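Long-range contacts in exodeoxyribonuclease III (Neisseria meningitidis, PDB 2JC4), which probably removes nucleotides from the 3' ends of double-stranded DNA as a metal-dependent repair exonuclease of the AP/ExoA family: residues Q17-L22 and A44-M49; P27-L32 and V65-R70; L37-F42 and C54-Q59; I102-V107 and L141-D146; D231-L236 and P249-F254. All coordinates share one frame; numbering follows the deposited sequence. Where two conformers were deposited one is given.

Overall arrangement
Contacts 2 and 5 join strands of one mixed sheet, ordered 53-57, 65-69, 29-33, 2-7, 250-254, 229-234, and their centres lie about 14 Å apart. Contact 3 packs a loop onto one of its two edge strands, 53-57, whereas contact 4 lies in the second sheet, its centre about 12 Å from that of contact 2. Contact 1 sets helices 11-23 and 44-48 beside each other and touches contacts 2, 3 and 5. Along the chain, the segments of contact 1 alternate with those of contacts 2 and 3; contacts 4 and 5 follow in series. The result is the two-sheet core of the DNase I-like fold, whose predicted catalytic residues Y105 and D146 belong to contact 4.

Contact 1: residues Q17-L22 and A44-M49; sequences QVQNLL and AAALQM
L22 and L47 each hold CG anti to the carbonyl carbon (chi1 -64° and -60°), and from these positions their methyl ends meet between two helices while the side chains cross at about a right angle. The meeting point is L22 CD1 against L47 CD2, 4.0 Å apart. That same methyl, L47 CD2, is also approached by V18 CG1 at 4.3 Å, so one branch of L47 reaches across to V18 and L22, one turn apart on helix 11-23. Beside them, Q19 is modelled in two conformers. In the one described its extended chain brings NE2 to 3.4 Å from A46 CB, a contact that should be read with caution.

The helix segments run nearly parallel, with a signed crossing angle of -17°, and their axes stay 11.1 Å apart. Such spacing leaves the touching to side-chain ends rather than backbones, and other residues complete the layer: L15, one turn earlier in helix 11-23, touches both A46 and L47. L30 of the underlying sheet packs against V18 and L22, and F42 and C54 against L47. The contact thus joins two helices on the sheet face that bears L30. Its chemistry is dispersion between aliphatic groups, with an amide at the margin and no polar bond between the segments, which implies that shape and burial, rather than directional bonding, set how the two helices lie.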
# COMPACT_ATOMS: atom_id res chain seq x y z
N GLN A 17 -15.40 9.24 -0.95
CA GLN A 17 -15.05 8.19 -1.90
C GLN A 17 -14.77 6.88 -1.18
O GLN A 17 -15.15 5.83 -1.67
CB GLN A 17 -13.85 8.61 -2.76
CG GLN A 17 -14.14 9.88 -3.59
CD GLN A 17 -12.99 10.26 -4.50
OE1 GLN A 17 -12.01 9.53 -4.63
NE2 GLN A 17 -13.13 11.40 -5.18
N VAL A 18 -14.09 6.96 -0.03
CA VAL A 18 -13.86 5.76 0.80
C VAL A 18 -15.20 5.16 1.24
O VAL A 18 -15.43 3.93 1.13
CB VAL A 18 -12.95 6.09 2.00
CG1 VAL A 18 -12.83 4.92 2.95
CG2 VAL A 18 -11.52 6.49 1.49
N GLN A 19 -16.10 6.04 1.70
CA GLN A 19 -17.45 5.64 2.09
C GLN A 19 -18.19 4.97 0.92
O GLN A 19 -18.81 3.91 1.11
CB GLN A 19 -18.25 6.84 2.66
CG GLN A 19 -17.74 7.34 4.05
CD GLN A 19 -18.35 8.68 4.53
OE1 GLN A 19 -18.57 9.61 3.76
NE2 GLN A 19 -18.56 8.78 5.84
N ASN A 20 -18.10 5.56 -0.27
CA ASN A 20 -18.78 4.98 -1.46
C ASN A 20 -18.19 3.63 -1.86
O ASN A 20 -18.92 2.72 -2.27
CB ASN A 20 -18.77 5.96 -2.66
CG ASN A 20 -19.79 7.10 -2.51
OD1 ASN A 20 -19.57 8.21 -3.01
ND2 ASN A 20 -20.91 6.82 -1.83
N LEU A 21 -16.87 3.48 -1.71
CA LEU A 21 -16.18 2.21 -1.95
C LEU A 21 -16.55 1.11 -0.95
O LEU A 21 -16.54 -0.09 -1.29
CB LEU A 21 -14.65 2.44 -1.95
CG LEU A 21 -13.74 1.66 -2.90
CD1 LEU A 21 -14.38 1.40 -4.24
CD2 LEU A 21 -12.40 2.37 -3.08
N LEU A 22 -16.85 1.49 0.28
CA LEU A 22 -17.24 0.53 1.28
C LEU A 22 -18.71 0.15 1.13
O LEU A 22 -19.11 -0.95 1.53
CB LEU A 22 -16.93 1.01 2.72
CG LEU A 22 -15.42 1.20 2.99
CD1 LEU A 22 -15.21 1.82 4.37
CD2 LEU A 22 -14.72 -0.14 2.89
N ALA A 44 -13.25 8.17 12.67
CA ALA A 44 -13.61 6.84 13.16
C ALA A 44 -15.15 6.66 13.19
O ALA A 44 -15.68 5.67 12.69
CB ALA A 44 -12.99 6.58 14.56
N ALA A 45 -15.86 7.64 13.72
CA ALA A 45 -17.33 7.56 13.79
C ALA A 45 -17.96 7.37 12.41
O ALA A 45 -18.84 6.55 12.26
CB ALA A 45 -17.92 8.80 14.51
N ALA A 46 -17.53 8.13 11.40
CA ALA A 46 -18.11 8.00 10.06
C ALA A 46 -18.00 6.60 9.48
O ALA A 46 -18.91 6.16 8.77
CB ALA A 46 -17.51 9.02 9.09
N LEU A 47 -16.91 5.89 9.77
CA LEU A 47 -16.71 4.54 9.22
C LEU A 47 -17.29 3.46 10.12
O LEU A 47 -17.87 2.48 9.64
CB LEU A 47 -15.22 4.26 9.02
CG LEU A 47 -14.51 5.22 8.06
CD1 LEU A 47 -12.98 5.02 8.09
CD2 LEU A 47 -15.06 5.06 6.65
N GLN A 48 -17.08 3.62 11.43
CA GLN A 48 -17.66 2.72 12.43
C GLN A 48 -19.19 2.69 12.33
O GLN A 48 -19.80 1.63 12.45
CB GLN A 48 -17.18 3.11 13.84
CG GLN A 48 -15.65 2.91 13.99
CD GLN A 48 -15.06 3.41 15.31
OE1 GLN A 48 -14.11 2.80 15.85
NE2 GLN A 48 -15.59 4.52 15.82
N MET A 49 -19.79 3.86 12.08
CA MET A 49 -21.24 3.96 11.98
C MET A 49 -21.75 3.29 10.74
O MET A 49 -22.97 3.09 10.59
CB MET A 49 -21.70 5.42 12.08
CG MET A 49 -21.55 5.94 13.51
SD MET A 49 -22.11 7.65 13.77
CE MET A 49 -23.79 7.57 13.17

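Contact 2: residues P27-L32 and V65-R70; sequences PDILVL and VAIVSR
L30 and L32 pair with V68 and A66 through four backbone hydrogen bonds, two in each hydrogen-bonded pair of this antiparallel ladder. L30 N to V68 O and V68 N to L30 O both measure 2.8 Å, and L32 N to A66 O and A66 N to L32 O both measure 3.0 Å. Weaker CA-H...O contacts accompany them, including V65 CA to L32 O at 3.2 Å. L32 O is a shared acceptor, for it also receives a hydrogen bond from N103 ND2 of the second sheet.

Apolar contacts divide between the two faces. On one, V31 CG1 lies 4.0 Å from I67 CG1, the two side chains running alongside each other and pointing the same way, and I29 CG2 is 4.2 Å from I67 CG2. This face meets V96, I92 and V101 of the other sheet. On the other face L32 CD1 reaches V68 CG2 diagonally at 4.3 Å, and there W52, F42 and L22 lie close by.

This ladder thus pairs the backbone of L30, L32, A66 and V68, while the alternate residues bond the flanking strands. Largely hydrocarbon side chains cover both faces, which implies a strand pair suited to the interior between facing sheet and helical layer.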
# COMPACT_ATOMS: atom_id res chain seq x y z
N PRO A 27 -14.66 -4.43 -0.18
CA PRO A 27 -13.72 -5.52 0.09
C PRO A 27 -13.98 -6.02 1.50
O PRO A 27 -14.77 -5.41 2.26
CB PRO A 27 -12.35 -4.84 0.00
CG PRO A 27 -12.64 -3.37 0.45
CD PRO A 27 -14.08 -3.08 0.03
N ASP A 28 -13.34 -7.12 1.87
CA ASP A 28 -13.36 -7.56 3.25
C ASP A 28 -12.43 -6.74 4.14
O ASP A 28 -12.71 -6.55 5.34
CB ASP A 28 -12.99 -9.03 3.30
CG ASP A 28 -13.95 -9.85 2.53
OD1 ASP A 28 -15.09 -9.97 3.00
OD2 ASP A 28 -13.60 -10.30 1.44
N ILE A 29 -11.32 -6.28 3.56
CA ILE A 29 -10.30 -5.50 4.27
C ILE A 29 -9.86 -4.40 3.33
O ILE A 29 -9.55 -4.69 2.19
CB ILE A 29 -9.06 -6.36 4.60
CG1 ILE A 29 -9.46 -7.47 5.57
CG2 ILE A 29 -7.93 -5.52 5.29
CD1 ILE A 29 -8.46 -8.64 5.56
N LEU A 30 -9.90 -3.15 3.81
CA LEU A 30 -9.38 -1.99 3.07
C LEU A 30 -8.27 -1.37 3.91
O LEU A 30 -8.49 -1.03 5.07
CB LEU A 30 -10.47 -0.94 2.85
CG LEU A 30 -10.11 0.45 2.32
CD1 LEU A 30 -9.48 0.30 0.94
CD2 LEU A 30 -11.33 1.37 2.26
N VAL A 31 -7.07 -1.29 3.36
CA VAL A 31 -5.99 -0.59 4.06
C VAL A 31 -5.69 0.73 3.33
O VAL A 31 -5.76 0.78 2.08
CB VAL A 31 -4.75 -1.48 4.25
CG1 VAL A 31 -5.13 -2.86 4.84
CG2 VAL A 31 -3.92 -1.66 2.96
N LEU A 32 -5.36 1.77 4.10
CA LEU A 32 -5.20 3.13 3.63
C LEU A 32 -3.85 3.68 4.00
O LEU A 32 -3.31 3.36 5.08
CB LEU A 32 -6.27 4.07 4.28
CG LEU A 32 -7.71 3.57 4.15
CD1 LEU A 32 -8.66 4.51 4.90
CD2 LEU A 32 -8.07 3.56 2.67
N VAL A 65 -1.51 5.73 8.37
CA VAL A 65 -1.93 4.44 7.81
C VAL A 65 -3.13 3.87 8.61
O VAL A 65 -3.23 4.09 9.84
CB VAL A 65 -0.76 3.38 7.79
CG1 VAL A 65 0.22 3.68 6.68
CG2 VAL A 65 -0.01 3.33 9.16
N ALA A 66 -4.05 3.19 7.95
CA ALA A 66 -5.20 2.63 8.66
C ALA A 66 -5.55 1.27 8.10
O ALA A 66 -5.25 1.01 6.95
CB ALA A 66 -6.41 3.58 8.55
N ILE A 67 -6.20 0.43 8.91
CA ILE A 67 -6.77 -0.86 8.46
C ILE A 67 -8.26 -0.84 8.81
O ILE A 67 -8.64 -0.57 9.95
CB ILE A 67 -6.11 -2.09 9.10
CG1 ILE A 67 -4.63 -2.17 8.71
CG2 ILE A 67 -6.86 -3.34 8.71
CD1 ILE A 67 -3.82 -3.15 9.53
N VAL A 68 -9.09 -1.10 7.81
CA VAL A 68 -10.55 -0.97 7.99
C VAL A 68 -11.15 -2.31 7.56
O VAL A 68 -10.83 -2.80 6.48
CB VAL A 68 -11.10 0.15 7.11
CG1 VAL A 68 -12.60 0.28 7.30
CG2 VAL A 68 -10.37 1.49 7.39
N SER A 69 -11.97 -2.92 8.42
CA SER A 69 -12.43 -4.27 8.11
C SER A 69 -13.77 -4.58 8.78
O SER A 69 -14.10 -3.98 9.80
CB SER A 69 -11.38 -5.31 8.56
OG SER A 69 -11.00 -5.09 9.92
N ARG A 70 -14.55 -5.49 8.20
CA ARG A 70 -15.79 -5.85 8.90
C ARG A 70 -15.50 -6.83 10.04
O ARG A 70 -16.26 -6.86 11.01
CB ARG A 70 -16.93 -6.25 7.95
CG ARG A 70 -17.63 -4.97 7.41
CD ARG A 70 -19.12 -5.07 7.16
NE ARG A 70 -19.89 -4.81 8.37
CZ ARG A 70 -21.19 -4.51 8.37
NH1 ARG A 70 -21.83 -4.38 7.21
NH2 ARG A 70 -21.83 -4.31 9.53

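Contact 3: residues L37-F42 and C54-Q59; sequences LDQDKF and CVWSGQ
F42 and W56 form the tight part of this contact, an offset stack with the F42 ring centroid 4.1 Å from that of the W56 five-membered ring and the planes 10° apart. F42 CB sits over the same indole face, 3.6 Å from the five-membered ring centroid, and C54 CB lies 3.8 Å from F42 CE2. W56 CG is held between its backbone N and carbonyl carbon (chi1 65°), which turns the indole up against the loop. Q39 covers the opposite indole face: its chain bends at chi2 so that the amide plane lies 13° from that of the ring. From there it grips the other segment twice, OE1 accepting from G58 N at 2.8 Å and NE2 donating to W56 O at 3.1 Å, the donor standing above that carbonyl's plane. The indole in turn gives its NE1 hydrogen to Q39 O, 2.9 Å away. G58 has no side chain, which lets L37 O come to 3.4 Å from its CA.

Toward L37 and Q59 the fit loosens, and a water accepts from both L37 N and Q59 N. A second water, beside the Q39 amide, donates to Q39 OE1 and to G58 O. Q59 OE1 turns to R89 N and N63 ND2, its side chain about 6 Å from the bound dihydrogenphosphate.

The Q39 amide pairs with W56 O of strand 53-57 and G58 N just after it, on the side away from strand 65-69, much as a further strand would. Q39 thus covers the edge strand of this sheet of the DNase I-like fold.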
# COMPACT_ATOMS: atom_id res chain seq x y z
N LEU A 37 -3.81 12.99 8.75
CA LEU A 37 -4.70 13.39 9.82
C LEU A 37 -4.07 12.92 11.08
O LEU A 37 -3.63 11.77 11.16
CB LEU A 37 -6.06 12.69 9.68
CG LEU A 37 -7.07 13.22 8.69
CD1 LEU A 37 -8.25 12.29 8.64
CD2 LEU A 37 -7.50 14.63 9.04
N ASP A 38 -4.04 13.78 12.08
CA ASP A 38 -3.58 13.37 13.41
C ASP A 38 -4.44 12.25 13.99
O ASP A 38 -5.59 12.07 13.61
CB ASP A 38 -3.58 14.58 14.36
CG ASP A 38 -2.63 14.38 15.55
OD1 ASP A 38 -1.84 13.39 15.55
OD2 ASP A 38 -2.70 15.22 16.49
N GLN A 39 -3.87 11.51 14.94
CA GLN A 39 -4.56 10.36 15.54
C GLN A 39 -6.01 10.69 15.90
O GLN A 39 -6.93 9.98 15.50
CB GLN A 39 -3.80 9.88 16.79
CG GLN A 39 -4.33 8.52 17.32
CD GLN A 39 -3.93 7.35 16.44
OE1 GLN A 39 -2.99 7.45 15.61
NE2 GLN A 39 -4.60 6.22 16.61
N ASP A 40 -6.23 11.78 16.64
CA ASP A 40 -7.59 12.10 17.11
C ASP A 40 -8.47 12.80 16.06
O ASP A 40 -9.59 13.25 16.38
CB ASP A 40 -7.53 12.89 18.43
CG ASP A 40 -7.07 14.34 18.25
OD1 ASP A 40 -6.60 14.69 17.14
OD2 ASP A 40 -7.17 15.14 19.22
N LYS A 41 -7.97 12.94 14.82
CA LYS A 41 -8.77 13.55 13.75
C LYS A 41 -9.26 12.52 12.70
O LYS A 41 -10.00 12.84 11.76
CB LYS A 41 -7.99 14.68 13.09
CG LYS A 41 -7.59 15.80 14.05
CD LYS A 41 -8.74 16.78 14.28
CE LYS A 41 -8.45 17.75 15.42
NZ LYS A 41 -8.98 17.21 16.72
N PHE A 42 -8.86 11.27 12.88
CA PHE A 42 -9.33 10.17 12.02
C PHE A 42 -10.86 10.13 12.13
O PHE A 42 -11.37 10.14 13.27
CB PHE A 42 -8.72 8.85 12.51
CG PHE A 42 -9.05 7.67 11.64
CD1 PHE A 42 -8.32 7.42 10.47
CD2 PHE A 42 -10.10 6.82 11.97
CE1 PHE A 42 -8.62 6.33 9.67
CE2 PHE A 42 -10.43 5.70 11.16
CZ PHE A 42 -9.69 5.47 10.01
N CYS A 54 -12.04 -0.12 12.66
CA CYS A 54 -10.91 0.66 12.18
C CYS A 54 -9.80 0.64 13.19
O CYS A 54 -10.07 0.83 14.38
CB CYS A 54 -11.31 2.13 12.02
SG CYS A 54 -12.66 2.38 10.89
N VAL A 55 -8.57 0.42 12.73
CA VAL A 55 -7.40 0.73 13.56
C VAL A 55 -6.50 1.62 12.74
O VAL A 55 -6.48 1.51 11.52
CB VAL A 55 -6.65 -0.52 14.07
CG1 VAL A 55 -7.58 -1.36 15.00
CG2 VAL A 55 -6.10 -1.38 12.90
N TRP A 56 -5.80 2.54 13.39
CA TRP A 56 -5.02 3.50 12.62
C TRP A 56 -3.88 4.09 13.42
O TRP A 56 -3.81 3.96 14.66
CB TRP A 56 -5.93 4.64 12.11
CG TRP A 56 -6.51 5.48 13.21
CD1 TRP A 56 -6.02 6.67 13.67
CD2 TRP A 56 -7.70 5.20 14.00
NE1 TRP A 56 -6.82 7.16 14.69
CE2 TRP A 56 -7.86 6.28 14.91
CE3 TRP A 56 -8.64 4.17 14.02
CZ2 TRP A 56 -8.90 6.33 15.83
CZ3 TRP A 56 -9.69 4.23 14.94
CH2 TRP A 56 -9.81 5.31 15.83
N SER A 57 -3.01 4.78 12.68
CA SER A 57 -1.82 5.41 13.25
C SER A 57 -1.67 6.65 12.42
O SER A 57 -1.31 6.57 11.22
CB SER A 57 -0.59 4.52 13.05
OG SER A 57 0.58 5.09 13.62
N GLY A 58 -1.98 7.79 13.04
CA GLY A 58 -1.93 9.09 12.35
C GLY A 58 -1.00 10.10 13.03
O GLY A 58 -0.66 9.95 14.19
N GLN A 59 -0.60 11.11 12.28
CA GLN A 59 0.16 12.22 12.82
C GLN A 59 -0.30 13.42 12.04
O GLN A 59 -0.89 13.29 10.96
CB GLN A 59 1.67 11.99 12.65
CG GLN A 59 2.08 11.86 11.18
CD GLN A 59 3.57 11.75 10.97
OE1 GLN A 59 4.04 10.78 10.39
NE2 GLN A 59 4.32 12.73 11.43
O HOH W 1 -1.32 11.19 9.25
O HOH W 2 -0.23 7.97 16.30

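Contact 4: residues I102-V107 and L141-D146; sequences INVYCV and LVLLGD
Y105 and D146 stand side by side in a beta-alpha-beta unit of strand 99-105, helix 115-135 and the parallel strand 141-144: Y105 ends the first strand and D146 follows just past the corner at G145 that closes the second. They point the same way, with ring and carboxylate planes 53° apart, and D146 OD2 lies in the ring plane of Y105, at its edge, 3.6 Å from CE1. Both are predicted active-site residues. N7 ND2 bonds the same OD2, while N148 N bonds OD1, so the carboxylate is held at both oxygens.

Further back, aliphatic groups meet round L143. L143 CD1 touches I102 CG2 at 3.7 Å and V104 CG1 at 3.9 Å; the L143 side chain crosses that of V104 at about a right angle and that of I102 obliquely. I102 CD1 also meets L141 CD1, 3.8 Å away. N103 faces the other way from I102, and its OD1 is bonded by Q33 NE2.

Five backbone hydrogen bonds run along the pair. Where the chain turns at G145, V104 O comes within 3.3 Å of G145 CA and accepts from D146 N. Just past Y105, C106 N donates to D146 O at 2.9 Å, and C106 SG lies 3.5 Å from that same oxygen.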
# COMPACT_ATOMS: atom_id res chain seq x y z
N ILE A 102 -0.07 -6.53 6.90
CA ILE A 102 0.88 -5.46 7.22
C ILE A 102 0.73 -4.33 6.19
O ILE A 102 1.07 -4.53 5.03
CB ILE A 102 2.36 -6.02 7.26
CG1 ILE A 102 2.43 -7.26 8.19
CG2 ILE A 102 3.37 -4.89 7.56
CD1 ILE A 102 3.78 -8.01 8.14
N ASN A 103 0.23 -3.16 6.61
CA ASN A 103 -0.01 -2.03 5.72
C ASN A 103 1.16 -1.04 5.84
O ASN A 103 1.52 -0.62 6.94
CB ASN A 103 -1.32 -1.35 6.16
CG ASN A 103 -1.63 -0.08 5.38
OD1 ASN A 103 -1.15 0.14 4.27
ND2 ASN A 103 -2.50 0.77 5.97
N VAL A 104 1.72 -0.65 4.70
CA VAL A 104 2.86 0.25 4.66
C VAL A 104 2.59 1.48 3.79
O VAL A 104 2.01 1.39 2.70
CB VAL A 104 4.14 -0.50 4.14
CG1 VAL A 104 4.68 -1.44 5.21
CG2 VAL A 104 3.89 -1.28 2.75
N TYR A 105 3.01 2.63 4.28
CA TYR A 105 3.17 3.79 3.44
C TYR A 105 4.68 4.04 3.41
O TYR A 105 5.24 4.64 4.35
CB TYR A 105 2.39 5.02 4.01
CG TYR A 105 2.80 6.25 3.24
CD1 TYR A 105 2.79 6.22 1.84
CD2 TYR A 105 3.28 7.41 3.89
CE1 TYR A 105 3.21 7.34 1.09
CE2 TYR A 105 3.69 8.54 3.13
CZ TYR A 105 3.67 8.47 1.74
OH TYR A 105 4.12 9.53 0.96
N CYS A 106 5.37 3.51 2.39
CA CYS A 106 6.83 3.47 2.39
C CYS A 106 7.39 4.84 2.05
O CYS A 106 6.74 5.65 1.35
CB CYS A 106 7.37 2.46 1.37
SG CYS A 106 6.86 0.76 1.73
N VAL A 107 8.61 5.06 2.50
CA VAL A 107 9.30 6.33 2.25
C VAL A 107 9.39 6.64 0.74
O VAL A 107 9.91 5.84 -0.04
CB VAL A 107 10.71 6.36 2.89
CG1 VAL A 107 11.35 7.74 2.73
CG2 VAL A 107 10.62 5.97 4.37
N LEU A 141 -0.15 -14.36 5.16
CA LEU A 141 0.35 -13.01 5.44
C LEU A 141 0.30 -12.17 4.18
O LEU A 141 0.60 -12.66 3.10
CB LEU A 141 1.76 -13.07 6.07
CG LEU A 141 2.45 -11.71 6.39
CD1 LEU A 141 3.25 -11.78 7.73
CD2 LEU A 141 3.33 -11.19 5.20
N VAL A 142 -0.14 -10.92 4.33
CA VAL A 142 -0.22 -9.96 3.21
C VAL A 142 0.51 -8.69 3.59
O VAL A 142 0.15 -8.02 4.56
CB VAL A 142 -1.69 -9.63 2.78
CG1 VAL A 142 -1.71 -8.72 1.58
CG2 VAL A 142 -2.45 -10.89 2.39
N LEU A 143 1.54 -8.35 2.82
CA LEU A 143 2.25 -7.09 3.00
C LEU A 143 1.88 -6.19 1.83
O LEU A 143 2.21 -6.51 0.68
CB LEU A 143 3.79 -7.31 3.04
CG LEU A 143 4.72 -6.08 2.90
CD1 LEU A 143 4.59 -5.20 4.13
CD2 LEU A 143 6.20 -6.44 2.65
N LEU A 144 1.18 -5.09 2.10
CA LEU A 144 0.63 -4.28 0.99
C LEU A 144 0.65 -2.81 1.29
O LEU A 144 0.77 -2.40 2.45
CB LEU A 144 -0.81 -4.73 0.60
CG LEU A 144 -2.00 -4.36 1.53
CD1 LEU A 144 -3.28 -4.99 0.99
CD2 LEU A 144 -1.80 -4.78 3.03
N GLY A 145 0.56 -1.99 0.24
CA GLY A 145 0.58 -0.55 0.46
C GLY A 145 1.26 0.16 -0.69
O GLY A 145 1.36 -0.37 -1.81
N ASP A 146 1.66 1.40 -0.42
CA ASP A 146 2.35 2.23 -1.39
C ASP A 146 3.80 2.02 -1.08
O ASP A 146 4.29 2.43 -0.02
CB ASP A 146 1.94 3.67 -1.16
CG ASP A 146 2.65 4.64 -2.09
OD1 ASP A 146 3.51 4.23 -2.91
OD2 ASP A 146 2.29 5.83 -1.99

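Contact 5: residues D231-L236 and P249-F254; sequences DVRVDL and PVTAEF. With NA (sodium ion), chain D.
A salt-bridge network of R233, E253 and D231 spans this antiparallel strand pair at the edge of a sheet. R233 NH2 donates to E253 OE1 at 2.9 Å, in the guanidinium plane but from above the carboxylate plane, the two groups being turned 78° apart. R233 NH1 reaches D231 OD2 at 3.0 Å on its anti side and makes a weak bond to E253 OE1. One cation thus lies between two acids, which probably eases their mutual repulsion.

Beneath the network, R233 N and T251 O pair at 2.8 Å, and T251 N answers to R233 O. On the opposite face V232 CG1 and V250 CG1 meet at 4.1 Å, with L188 and I219 nearby. T251 OG1 turns to T4 OG1 of the neighbouring strand.

At the strand end, D235 N bonds P249 O at 2.9 Å, and the P249 ring packs CG against D235 OD2 at 3.6 Å. D235 is the N-cap of the helix that follows: its side chain caps a backbone N just beyond, and OD2 bonds T238 OG1. V234 O binds a sodium ion at 2.3 Å, which three waters also coordinate.

Such a pair, ending in a helix cap, is the outer margin of one sheet of the DNase I-like two-sheet sandwich.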
# COMPACT_ATOMS: atom_id res chain seq x y z
N ASP A 231 -7.49 -13.10 -8.54
CA ASP A 231 -7.26 -11.97 -9.42
C ASP A 231 -6.64 -10.84 -8.64
O ASP A 231 -6.72 -10.81 -7.42
CB ASP A 231 -8.59 -11.49 -10.05
CG ASP A 231 -8.38 -10.43 -11.15
OD1 ASP A 231 -7.37 -10.49 -11.90
OD2 ASP A 231 -9.25 -9.56 -11.27
N VAL A 232 -5.99 -9.94 -9.37
CA VAL A 232 -5.51 -8.70 -8.79
C VAL A 232 -5.87 -7.62 -9.82
O VAL A 232 -5.60 -7.80 -11.01
CB VAL A 232 -3.97 -8.69 -8.59
CG1 VAL A 232 -3.55 -7.35 -8.04
CG2 VAL A 232 -3.56 -9.75 -7.61
N ARG A 233 -6.51 -6.54 -9.38
CA ARG A 233 -6.91 -5.52 -10.32
C ARG A 233 -6.66 -4.14 -9.77
O ARG A 233 -6.66 -3.94 -8.55
CB ARG A 233 -8.39 -5.70 -10.70
CG ARG A 233 -9.33 -5.73 -9.57
CD ARG A 233 -10.65 -6.44 -9.94
NE ARG A 233 -11.40 -6.75 -8.74
CZ ARG A 233 -11.56 -7.99 -8.26
NH1 ARG A 233 -11.06 -9.05 -8.91
NH2 ARG A 233 -12.24 -8.17 -7.13
N VAL A 234 -6.43 -3.20 -10.68
CA VAL A 234 -6.26 -1.79 -10.31
C VAL A 234 -7.61 -1.12 -10.56
O VAL A 234 -8.16 -1.23 -11.68
CB VAL A 234 -5.07 -1.11 -11.08
CG1 VAL A 234 -4.87 0.39 -10.66
CG2 VAL A 234 -3.76 -1.90 -10.89
N ASP A 235 -8.15 -0.46 -9.54
CA ASP A 235 -9.46 0.17 -9.62
C ASP A 235 -9.37 1.54 -10.26
O ASP A 235 -9.37 2.58 -9.60
CB ASP A 235 -10.07 0.28 -8.20
CG ASP A 235 -11.45 0.94 -8.18
OD1 ASP A 235 -12.05 1.23 -9.23
OD2 ASP A 235 -11.93 1.20 -7.07
N LEU A 236 -9.35 1.56 -11.58
CA LEU A 236 -9.30 2.81 -12.33
C LEU A 236 -10.62 3.59 -12.39
O LEU A 236 -10.63 4.78 -12.76
CB LEU A 236 -8.77 2.55 -13.74
CG LEU A 236 -7.33 2.03 -13.78
CD1 LEU A 236 -6.88 1.97 -15.21
CD2 LEU A 236 -6.32 2.88 -12.97
N PRO A 249 -6.94 2.57 -6.09
CA PRO A 249 -6.95 1.40 -5.20
C PRO A 249 -6.44 0.20 -5.97
O PRO A 249 -6.56 0.15 -7.20
CB PRO A 249 -8.44 1.19 -4.87
CG PRO A 249 -9.16 2.52 -5.25
CD PRO A 249 -8.29 3.13 -6.35
N VAL A 250 -5.85 -0.77 -5.26
CA VAL A 250 -5.44 -2.02 -5.89
C VAL A 250 -6.13 -3.10 -5.05
O VAL A 250 -6.09 -3.03 -3.82
CB VAL A 250 -3.90 -2.24 -5.85
CG1 VAL A 250 -3.53 -3.62 -6.44
CG2 VAL A 250 -3.16 -1.09 -6.61
N THR A 251 -6.73 -4.08 -5.70
CA THR A 251 -7.44 -5.15 -5.00
C THR A 251 -6.93 -6.55 -5.39
O THR A 251 -6.78 -6.86 -6.58
CB THR A 251 -8.97 -5.02 -5.26
OG1 THR A 251 -9.42 -3.76 -4.79
CG2 THR A 251 -9.76 -6.13 -4.53
N ALA A 252 -6.68 -7.40 -4.39
CA ALA A 252 -6.45 -8.81 -4.62
C ALA A 252 -7.64 -9.60 -4.11
O ALA A 252 -8.17 -9.31 -3.03
CB ALA A 252 -5.20 -9.26 -3.93
N GLU A 253 -8.04 -10.61 -4.89
CA GLU A 253 -9.14 -11.48 -4.51
C GLU A 253 -8.64 -12.92 -4.39
O GLU A 253 -7.92 -13.41 -5.24
CB GLU A 253 -10.30 -11.40 -5.50
CG GLU A 253 -11.54 -12.18 -5.03
CD GLU A 253 -12.78 -11.85 -5.84
OE1 GLU A 253 -12.70 -11.01 -6.76
OE2 GLU A 253 -13.84 -12.44 -5.55
N PHE A 254 -9.04 -13.55 -3.29
CA PHE A 254 -8.62 -14.89 -2.95
C PHE A 254 -9.84 -15.75 -2.89
O PHE A 254 -10.87 -15.30 -2.40
CB PHE A 254 -7.89 -14.90 -1.60
CG PHE A 254 -6.71 -13.95 -1.56
CD1 PHE A 254 -5.45 -14.38 -1.98
CD2 PHE A 254 -6.88 -12.62 -1.17
CE1 PHE A 254 -4.36 -13.51 -1.98
CE2 PHE A 254 -5.80 -11.74 -1.15
CZ PHE A 254 -4.54 -12.19 -1.58
NA NA D . -8.82 -2.32 -13.56
O HOH W 3 -6.68 -3.63 -13.51
O HOH W 4 -10.64 -0.64 -13.43
O HOH W 5 -8.12 -1.36 -15.62